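Local atomic coordinates of cruciform cutting endonuclease 1, mitochondrial (Schizosaccharomyces pombe, PDB entry 1KCF), a protein that resolves four-way Holliday junctions by endonucleolytic cleavage after CT and TT sequences, and seems to be important for maintaining mitochondrial DNA. Residues A[170-175]-A[228-233]; A[111-116]-A[236-241]. All blocks are in the same frame, centred on the assembly; numbering follows the deposited sequence.

Interaction 1. Residues A[170-175]-A[228-233]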
ATOM      1  N   SER A 170     -15.191  16.101   3.314  1.00 52.71           N
ATOM      2  CA  SER A 170     -14.891  17.478   2.938  1.00 54.00           C
ATOM      3  C   SER A 170     -15.404  17.809   1.539  1.00 52.42           C
ATOM      4  O   SER A 170     -15.941  18.891   1.305  1.00 52.21           O
ATOM      5  CB  SER A 170     -13.383  17.728   3.003  1.00 55.56           C
ATOM      6  OG  SER A 170     -12.902  17.565   4.326  1.00 62.03           O
ATOM      7  N   THR A 171     -15.231  16.876   0.607  1.00 51.46           N
ATOM      8  CA  THR A 171     -15.678  17.082  -0.763  1.00 50.71           C
ATOM      9  C   THR A 171     -17.195  17.238  -0.819  1.00 52.07           C
ATOM     10  O   THR A 171     -17.707  18.251  -1.292  1.00 49.98           O
ATOM     11  CB  THR A 171     -15.262  15.898  -1.661  1.00 49.76           C
ATOM     12  OG1 THR A 171     -13.834  15.787  -1.674  1.00 49.98           O
ATOM     13  CG2 THR A 171     -15.756  16.103  -3.083  1.00 50.50           C
ATOM     14  N   TYR A 172     -17.902  16.231  -0.319  1.00 54.97           N
ATOM     15  CA  TYR A 172     -19.364  16.217  -0.310  1.00 56.87           C
ATOM     16  C   TYR A 172     -19.972  17.317   0.554  1.00 57.08           C
ATOM     17  O   TYR A 172     -20.917  17.995   0.143  1.00 58.17           O
ATOM     18  CB  TYR A 172     -19.850  14.854   0.180  1.00 57.91           C
ATOM     19  CG  TYR A 172     -19.332  13.698  -0.645  1.00 60.52           C
ATOM     20  CD1 TYR A 172     -18.989  12.488  -0.041  1.00 61.22           C
ATOM     21  CD2 TYR A 172     -19.203  13.804  -2.031  1.00 61.26           C
ATOM     22  CE1 TYR A 172     -18.531  11.412  -0.795  1.00 62.12           C
ATOM     23  CE2 TYR A 172     -18.749  12.731  -2.800  1.00 60.60           C
ATOM     24  CZ  TYR A 172     -18.415  11.539  -2.173  1.00 60.91           C
ATOM     25  OH  TYR A 172     -17.979  10.466  -2.918  1.00 59.30           O
ATOM     26  N   SER A 173     -19.436  17.479   1.759  1.00 56.06           N
ATOM     27  CA  SER A 173     -19.918  18.498   2.682  1.00 55.32           C
ATOM     28  C   SER A 173     -19.825  19.853   2.006  1.00 54.53           C
ATOM     29  O   SER A 173     -20.725  20.689   2.120  1.00 55.74           O
ATOM     30  CB  SER A 173     -19.068  18.497   3.958  1.00 57.64           C
ATOM     31  OG  SER A 173     -19.219  19.705   4.682  1.00 59.75           O
ATOM     32  N   TYR A 174     -18.725  20.062   1.294  1.00 51.53           N
ATOM     33  CA  TYR A 174     -18.507  21.310   0.590  1.00 49.32           C
ATOM     34  C   TYR A 174     -19.595  21.588  -0.443  1.00 48.84           C
ATOM     35  O   TYR A 174     -20.238  22.641  -0.416  1.00 49.10           O
ATOM     36  CB  TYR A 174     -17.148  21.300  -0.114  1.00 46.69           C
ATOM     37  CG  TYR A 174     -16.978  22.463  -1.064  1.00 46.06           C
ATOM     38  CD1 TYR A 174     -16.793  23.765  -0.587  1.00 45.34           C
ATOM     39  CD2 TYR A 174     -17.060  22.272  -2.439  1.00 42.84           C
ATOM     40  CE1 TYR A 174     -16.702  24.848  -1.465  1.00 45.23           C
ATOM     41  CE2 TYR A 174     -16.972  23.340  -3.322  1.00 44.10           C
ATOM     42  CZ  TYR A 174     -16.794  24.623  -2.834  1.00 46.12           C
ATOM     43  OH  TYR A 174     -16.720  25.672  -3.724  1.00 46.89           O
ATOM     44  N   TRP A 175     -19.794  20.649  -1.357  1.00 48.43           N
ATOM     45  CA  TRP A 175     -20.783  20.838  -2.408  1.00 50.24           C
ATOM     46  C   TRP A 175     -22.224  20.898  -1.921  1.00 50.52           C
ATOM     47  O   TRP A 175     -23.049  21.592  -2.511  1.00 50.40           O
ATOM     48  CB  TRP A 175     -20.622  19.757  -3.480  1.00 49.56           C
ATOM     49  CG  TRP A 175     -19.400  19.974  -4.330  1.00 49.24           C
ATOM     50  CD1 TRP A 175     -18.315  19.149  -4.439  1.00 49.06           C
ATOM     51  CD2 TRP A 175     -19.123  21.111  -5.158  1.00 47.76           C
ATOM     52  NE1 TRP A 175     -17.381  19.703  -5.279  1.00 46.12           N
ATOM     53  CE2 TRP A 175     -17.851  20.906  -5.737  1.00 46.85           C
ATOM     54  CE3 TRP A 175     -19.825  22.284  -5.467  1.00 48.61           C
ATOM     55  CZ2 TRP A 175     -17.266  21.830  -6.608  1.00 46.85           C
ATOM     56  CZ3 TRP A 175     -19.242  23.204  -6.335  1.00 47.86           C
ATOM     57  CH2 TRP A 175     -17.974  22.968  -6.894  1.00 48.43           C
ATOM     58  N   MET A 228     -18.013   9.324 -12.722  1.00 41.80           N
ATOM     59  CA  MET A 228     -17.316  10.447 -13.349  1.00 42.24           C
ATOM     60  C   MET A 228     -17.597  11.730 -12.576  1.00 40.00           C
ATOM     61  O   MET A 228     -16.715  12.567 -12.389  1.00 40.46           O
ATOM     62  CB  MET A 228     -17.777  10.649 -14.799  1.00 41.89           C
ATOM     63  CG  MET A 228     -17.435   9.523 -15.758  1.00 47.13           C
ATOM     64  SD  MET A 228     -17.701  10.021 -17.478  1.00 51.86           S
ATOM     65  CE  MET A 228     -19.450   9.853 -17.629  1.00 53.38           C
ATOM     66  N   ALA A 229     -18.843  11.886 -12.148  1.00 39.35           N
ATOM     67  CA  ALA A 229     -19.243  13.068 -11.404  1.00 39.70           C
ATOM     68  C   ALA A 229     -18.450  13.115 -10.109  1.00 38.76           C
ATOM     69  O   ALA A 229     -18.031  14.182  -9.663  1.00 40.81           O
ATOM     70  CB  ALA A 229     -20.739  13.021 -11.108  1.00 40.29           C
ATOM     71  N   ASP A 230     -18.223  11.949  -9.520  1.00 37.76           N
ATOM     72  CA  ASP A 230     -17.479  11.876  -8.274  1.00 39.18           C
ATOM     73  C   ASP A 230     -16.080  12.482  -8.410  1.00 40.75           C
ATOM     74  O   ASP A 230     -15.704  13.358  -7.630  1.00 39.82           O
ATOM     75  CB  ASP A 230     -17.371  10.428  -7.806  1.00 42.21           C
ATOM     76  CG  ASP A 230     -17.332  10.313  -6.298  1.00 48.79           C
ATOM     77  OD1 ASP A 230     -18.357  10.649  -5.665  1.00 48.06           O
ATOM     78  OD2 ASP A 230     -16.285   9.900  -5.749  1.00 49.68           O
ATOM     79  N   SER A 231     -15.308  12.031  -9.396  1.00 39.55           N
ATOM     80  CA  SER A 231     -13.962  12.570  -9.570  1.00 39.75           C
ATOM     81  C   SER A 231     -13.984  14.042  -9.977  1.00 39.17           C
ATOM     82  O   SER A 231     -13.089  14.804  -9.612  1.00 38.48           O
ATOM     83  CB  SER A 231     -13.164  11.748 -10.600  1.00 39.17           C
ATOM     84  OG  SER A 231     -13.743  11.807 -11.892  1.00 40.51           O
ATOM     85  N   ALA A 232     -15.004  14.448 -10.729  1.00 38.30           N
ATOM     86  CA  ALA A 232     -15.104  15.839 -11.157  1.00 37.01           C
ATOM     87  C   ALA A 232     -15.361  16.742  -9.945  1.00 36.46           C
ATOM     88  O   ALA A 232     -14.854  17.858  -9.877  1.00 34.19           O
ATOM     89  CB  ALA A 232     -16.223  15.998 -12.184  1.00 37.15           C
ATOM     90  N   LEU A 233     -16.147  16.256  -8.989  1.00 35.99           N
ATOM     91  CA  LEU A 233     -16.444  17.037  -7.786  1.00 36.08           C
ATOM     92  C   LEU A 233     -15.228  17.104  -6.876  1.00 35.46           C
ATOM     93  O   LEU A 233     -15.066  18.058  -6.112  1.00 36.25           O
ATOM     94  CB  LEU A 233     -17.625  16.434  -7.023  1.00 37.29           C
ATOM     95  CG  LEU A 233     -19.001  16.562  -7.677  1.00 37.60           C
ATOM     96  CD1 LEU A 233     -19.982  15.655  -6.967  1.00 34.74           C
ATOM     97  CD2 LEU A 233     -19.464  18.013  -7.624  1.00 38.42           C
TER
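Tyr172 and Trp175 of the helix through 170-175 each place one polar hydrogen on the helix through 228-233, a case of two helices crossing nearly at right angles (86°) and joined by long side chains. The two hydrogen bonds differ in kind. Tyr172 OH donates to Asp230 OD1 at 2.8 Å, taking the syn lone pair, with the ring and carboxylate planes turned 51° apart. OD1 also forms a salt bridge with Arg191. Gripped at OD1 by Tyr172 and Arg191, the carboxylate is probably held in its rotation by these two groups. Asp230 belongs to the magnesium-binding site, and its OD2 lies close to OD2 of Asp46, the other residue of that site. Trp175 NE1 reaches a backbone acceptor, Leu233 O, at 3.0 Å; the bond is nearly straight (164°), with the oxygen lying in the indole plane at the ring edge.

Apolar contact reinforces the second bond. Leu233 CD2 sits over the five-membered ring of Trp175 in a CH-pi contact, 3.6 Å from its centroid, while Tyr174 CE2 lies against the opposite face. Thr171 CG2 approaches Leu233 O at 3.7 Å, while its OG1 turns to Glu117.

Around this buried crossing, helix 191-200 packs Met194 and Leu198 against Trp175 and Val195 against Leu233, and strands 52-59 and 65-73 meet 228-233 where Ser231 and Ala232 touch Cys55 and Ala232 touches Trp70.

Interaction 2. Residues A[111-116]-A[236-241]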
ATOM      1  N   PRO A 111       0.993  15.433 -14.124  1.00 52.53           N
ATOM      2  CA  PRO A 111       0.353  16.361 -13.185  1.00 51.42           C
ATOM      3  C   PRO A 111       1.260  17.172 -12.268  1.00 50.50           C
ATOM      4  O   PRO A 111       2.390  16.782 -11.970  1.00 49.83           O
ATOM      5  CB  PRO A 111      -0.570  15.451 -12.365  1.00 51.71           C
ATOM      6  CG  PRO A 111      -0.718  14.206 -13.213  1.00 53.84           C
ATOM      7  CD  PRO A 111       0.663  14.044 -13.770  1.00 51.86           C
ATOM      8  N   HIS A 112       0.737  18.311 -11.824  1.00 48.48           N
ATOM      9  CA  HIS A 112       1.446  19.173 -10.896  1.00 46.84           C
ATOM     10  C   HIS A 112       0.914  18.790  -9.521  1.00 44.78           C
ATOM     11  O   HIS A 112       1.593  18.940  -8.506  1.00 44.58           O
ATOM     12  CB  HIS A 112       1.132  20.650 -11.159  1.00 50.16           C
ATOM     13  CG  HIS A 112       1.745  21.191 -12.412  1.00 53.42           C
ATOM     14  ND1 HIS A 112       2.906  20.682 -12.954  1.00 54.93           N
ATOM     15  CD2 HIS A 112       1.383  22.228 -13.206  1.00 54.97           C
ATOM     16  CE1 HIS A 112       3.231  21.381 -14.027  1.00 57.68           C
ATOM     17  NE2 HIS A 112       2.324  22.323 -14.200  1.00 57.11           N
ATOM     18  N   VAL A 113      -0.318  18.292  -9.509  1.00 41.21           N
ATOM     19  CA  VAL A 113      -0.971  17.882  -8.278  1.00 39.33           C
ATOM     20  C   VAL A 113      -1.827  16.648  -8.520  1.00 39.18           C
ATOM     21  O   VAL A 113      -2.471  16.514  -9.558  1.00 37.85           O
ATOM     22  CB  VAL A 113      -1.889  19.001  -7.723  1.00 41.16           C
ATOM     23  CG1 VAL A 113      -2.568  18.528  -6.438  1.00 38.66           C
ATOM     24  CG2 VAL A 113      -1.078  20.266  -7.458  1.00 41.32           C
ATOM     25  N   ILE A 114      -1.812  15.738  -7.554  1.00 38.68           N
ATOM     26  CA  ILE A 114      -2.608  14.526  -7.636  1.00 40.11           C
ATOM     27  C   ILE A 114      -3.435  14.438  -6.372  1.00 36.85           C
ATOM     28  O   ILE A 114      -2.891  14.415  -5.270  1.00 36.03           O
ATOM     29  CB  ILE A 114      -1.734  13.262  -7.741  1.00 42.16           C
ATOM     30  CG1 ILE A 114      -0.934  13.294  -9.042  1.00 41.17           C
ATOM     31  CG2 ILE A 114      -2.615  12.014  -7.701  1.00 42.04           C
ATOM     32  CD1 ILE A 114       0.078  12.182  -9.150  1.00 44.90           C
ATOM     33  N   LEU A 115      -4.750  14.406  -6.548  1.00 37.57           N
ATOM     34  CA  LEU A 115      -5.696  14.315  -5.444  1.00 37.68           C
ATOM     35  C   LEU A 115      -6.223  12.888  -5.379  1.00 41.54           C
ATOM     36  O   LEU A 115      -6.747  12.357  -6.364  1.00 40.93           O
ATOM     37  CB  LEU A 115      -6.853  15.283  -5.669  1.00 36.96           C
ATOM     38  CG  LEU A 115      -6.458  16.724  -6.008  1.00 36.05           C
ATOM     39  CD1 LEU A 115      -7.720  17.535  -6.201  1.00 31.75           C
ATOM     40  CD2 LEU A 115      -5.593  17.319  -4.904  1.00 32.33           C
ATOM     41  N   MET A 116      -6.091  12.270  -4.215  1.00 42.64           N
ATOM     42  CA  MET A 116      -6.529  10.897  -4.050  1.00 45.08           C
ATOM     43  C   MET A 116      -7.625  10.753  -3.005  1.00 43.86           C
ATOM     44  O   MET A 116      -7.537  11.281  -1.898  1.00 43.85           O
ATOM     45  CB  MET A 116      -5.333  10.024  -3.681  1.00 49.13           C
ATOM     46  CG  MET A 116      -5.459   8.565  -4.086  1.00 55.08           C
ATOM     47  SD  MET A 116      -3.946   7.654  -3.685  1.00 61.02           S
ATOM     48  CE  MET A 116      -2.919   8.096  -5.082  1.00 58.95           C
ATOM     49  N   SER A 236     -12.691  19.730  -8.978  1.00 39.81           N
ATOM     50  CA  SER A 236     -13.254  21.074  -8.960  1.00 41.19           C
ATOM     51  C   SER A 236     -13.445  21.573  -7.534  1.00 42.02           C
ATOM     52  O   SER A 236     -13.247  22.756  -7.251  1.00 43.14           O
ATOM     53  CB  SER A 236     -14.586  21.118  -9.717  1.00 39.94           C
ATOM     54  OG  SER A 236     -15.597  20.389  -9.048  1.00 44.48           O
ATOM     55  N   GLY A 237     -13.822  20.672  -6.633  1.00 41.90           N
ATOM     56  CA  GLY A 237     -14.019  21.062  -5.252  1.00 41.58           C
ATOM     57  C   GLY A 237     -12.721  21.545  -4.630  1.00 42.86           C
ATOM     58  O   GLY A 237     -12.684  22.577  -3.968  1.00 42.81           O
ATOM     59  N   TRP A 238     -11.646  20.800  -4.853  1.00 41.79           N
ATOM     60  CA  TRP A 238     -10.347  21.156  -4.299  1.00 42.79           C
ATOM     61  C   TRP A 238      -9.784  22.443  -4.911  1.00 43.55           C
ATOM     62  O   TRP A 238      -9.167  23.258  -4.224  1.00 41.57           O
ATOM     63  CB  TRP A 238      -9.357  20.016  -4.529  1.00 39.73           C
ATOM     64  CG  TRP A 238      -8.013  20.263  -3.929  1.00 37.16           C
ATOM     65  CD1 TRP A 238      -7.631  20.015  -2.642  1.00 33.83           C
ATOM     66  CD2 TRP A 238      -6.872  20.805  -4.592  1.00 34.56           C
ATOM     67  NE1 TRP A 238      -6.314  20.366  -2.464  1.00 35.47           N
ATOM     68  CE2 TRP A 238      -5.821  20.856  -3.651  1.00 33.44           C
ATOM     69  CE3 TRP A 238      -6.626  21.257  -5.895  1.00 35.57           C
ATOM     70  CZ2 TRP A 238      -4.551  21.335  -3.965  1.00 31.29           C
ATOM     71  CZ3 TRP A 238      -5.359  21.736  -6.211  1.00 34.09           C
ATOM     72  CH2 TRP A 238      -4.338  21.770  -5.247  1.00 34.15           C
ATOM     73  N   MET A 239      -9.981  22.616  -6.210  1.00 44.83           N
ATOM     74  CA  MET A 239      -9.475  23.803  -6.877  1.00 47.90           C
ATOM     75  C   MET A 239     -10.171  25.052  -6.362  1.00 48.11           C
ATOM     76  O   MET A 239      -9.554  26.110  -6.258  1.00 48.78           O
ATOM     77  CB  MET A 239      -9.657  23.673  -8.386  1.00 47.62           C
ATOM     78  CG  MET A 239      -8.724  22.647  -9.004  1.00 51.61           C
ATOM     79  SD  MET A 239      -9.237  22.150 -10.657  1.00 56.52           S
ATOM     80  CE  MET A 239      -9.218  23.695 -11.474  1.00 54.38           C
ATOM     81  N   ARG A 240     -11.452  24.929  -6.028  1.00 48.93           N
ATOM     82  CA  ARG A 240     -12.192  26.068  -5.514  1.00 49.85           C
ATOM     83  C   ARG A 240     -11.722  26.388  -4.105  1.00 50.38           C
ATOM     84  O   ARG A 240     -11.677  27.557  -3.719  1.00 51.31           O
ATOM     85  CB  ARG A 240     -13.700  25.793  -5.529  1.00 53.32           C
ATOM     86  CG  ARG A 240     -14.266  25.577  -6.930  1.00 60.14           C
ATOM     87  CD  ARG A 240     -15.793  25.557  -6.934  1.00 65.43           C
ATOM     88  NE  ARG A 240     -16.362  26.898  -6.818  1.00 70.49           N
ATOM     89  CZ  ARG A 240     -17.665  27.160  -6.761  1.00 72.31           C
ATOM     90  NH1 ARG A 240     -18.548  26.172  -6.809  1.00 74.06           N
ATOM     91  NH2 ARG A 240     -18.086  28.412  -6.659  1.00 75.81           N
ATOM     92  N   TRP A 241     -11.361  25.359  -3.337  1.00 48.36           N
ATOM     93  CA  TRP A 241     -10.876  25.586  -1.979  1.00 47.03           C
ATOM     94  C   TRP A 241      -9.630  26.444  -2.043  1.00 46.71           C
ATOM     95  O   TRP A 241      -9.484  27.402  -1.287  1.00 46.83           O
ATOM     96  CB  TRP A 241     -10.515  24.276  -1.271  1.00 46.10           C
ATOM     97  CG  TRP A 241     -11.655  23.343  -1.050  1.00 45.54           C
ATOM     98  CD1 TRP A 241     -12.982  23.653  -1.056  1.00 44.11           C
ATOM     99  CD2 TRP A 241     -11.569  21.938  -0.781  1.00 44.93           C
ATOM    100  NE1 TRP A 241     -13.731  22.529  -0.810  1.00 44.60           N
ATOM    101  CE2 TRP A 241     -12.891  21.460  -0.638  1.00 43.94           C
ATOM    102  CE3 TRP A 241     -10.506  21.035  -0.645  1.00 45.08           C
ATOM    103  CZ2 TRP A 241     -13.179  20.115  -0.367  1.00 42.10           C
ATOM    104  CZ3 TRP A 241     -10.793  19.694  -0.375  1.00 42.67           C
ATOM    105  CH2 TRP A 241     -12.119  19.252  -0.240  1.00 41.82           C
TER
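Trp238 swings its indole away from its own backbone N (CG anti, chi1 -177°), and Leu115 sets CG anti to its carbonyl carbon (chi1 -50°), turns that put CD2 of the leucine over one indole face and its CD1 at the root of the indole. This is helix-on-sheet packing in the RNase H-like fold of the RuvC resolvase family: strand 113-118, inside the mixed sheet, meets helix 224-253 through three buried side chains.

The leucine fork divides its work. CD2 stands above the five-membered ring in a CH-pi contact, 3.7 Å from the centroid and only 10° off the ring normal. CD1 lies nearer the root of the side chain, 3.4 Å from Trp238 CB. Because the indole is long, its far end extends to a second strand residue, Val113, two positions earlier and on the same side of the strand. One tryptophan thus spans two successive residues on that strand face, and the whole contact is apolar.

Replacing Trp238 by an alanine takes away the whole indole, and is likely to leave Leu115 CD2 without its aromatic face and a gap beside Val113 CG1.

Neighbouring groups complete the setting: Leu164 of strand 162-165 and Leu166 also touch Trp238, and Val42 of strand 42-47 packs on Leu115. Asp46 of the magnesium-binding site is about 9 Å from Leu115, side chain to side chain. At the outer end of the indole, Val113 CG1 meets Trp238 CH2 at 3.9 Å.

In the fold
From the N terminus, the chain passes helices 6-15 and 26-33, the strands 42-47, 52-59 and 65-73, and helix 91-109 before strand 113-118 supplies the earlier half of interaction 2. It then runs through helix 128-151 and strand 162-165 to helix 168-179, where interaction 1 begins. Helix 224-253 closes both loops: residues 228-233 complete interaction 1 across 52 intervening residues, and 236-241 complete interaction 2 across 119. The smaller loop therefore lies wholly within the larger. The long helix is thus tied to helix 168-179 and to the sheet by consecutive parts of its length, and the contacts touch where Trp175 and Tyr174 meet Ser236, Arg240 and Trp241.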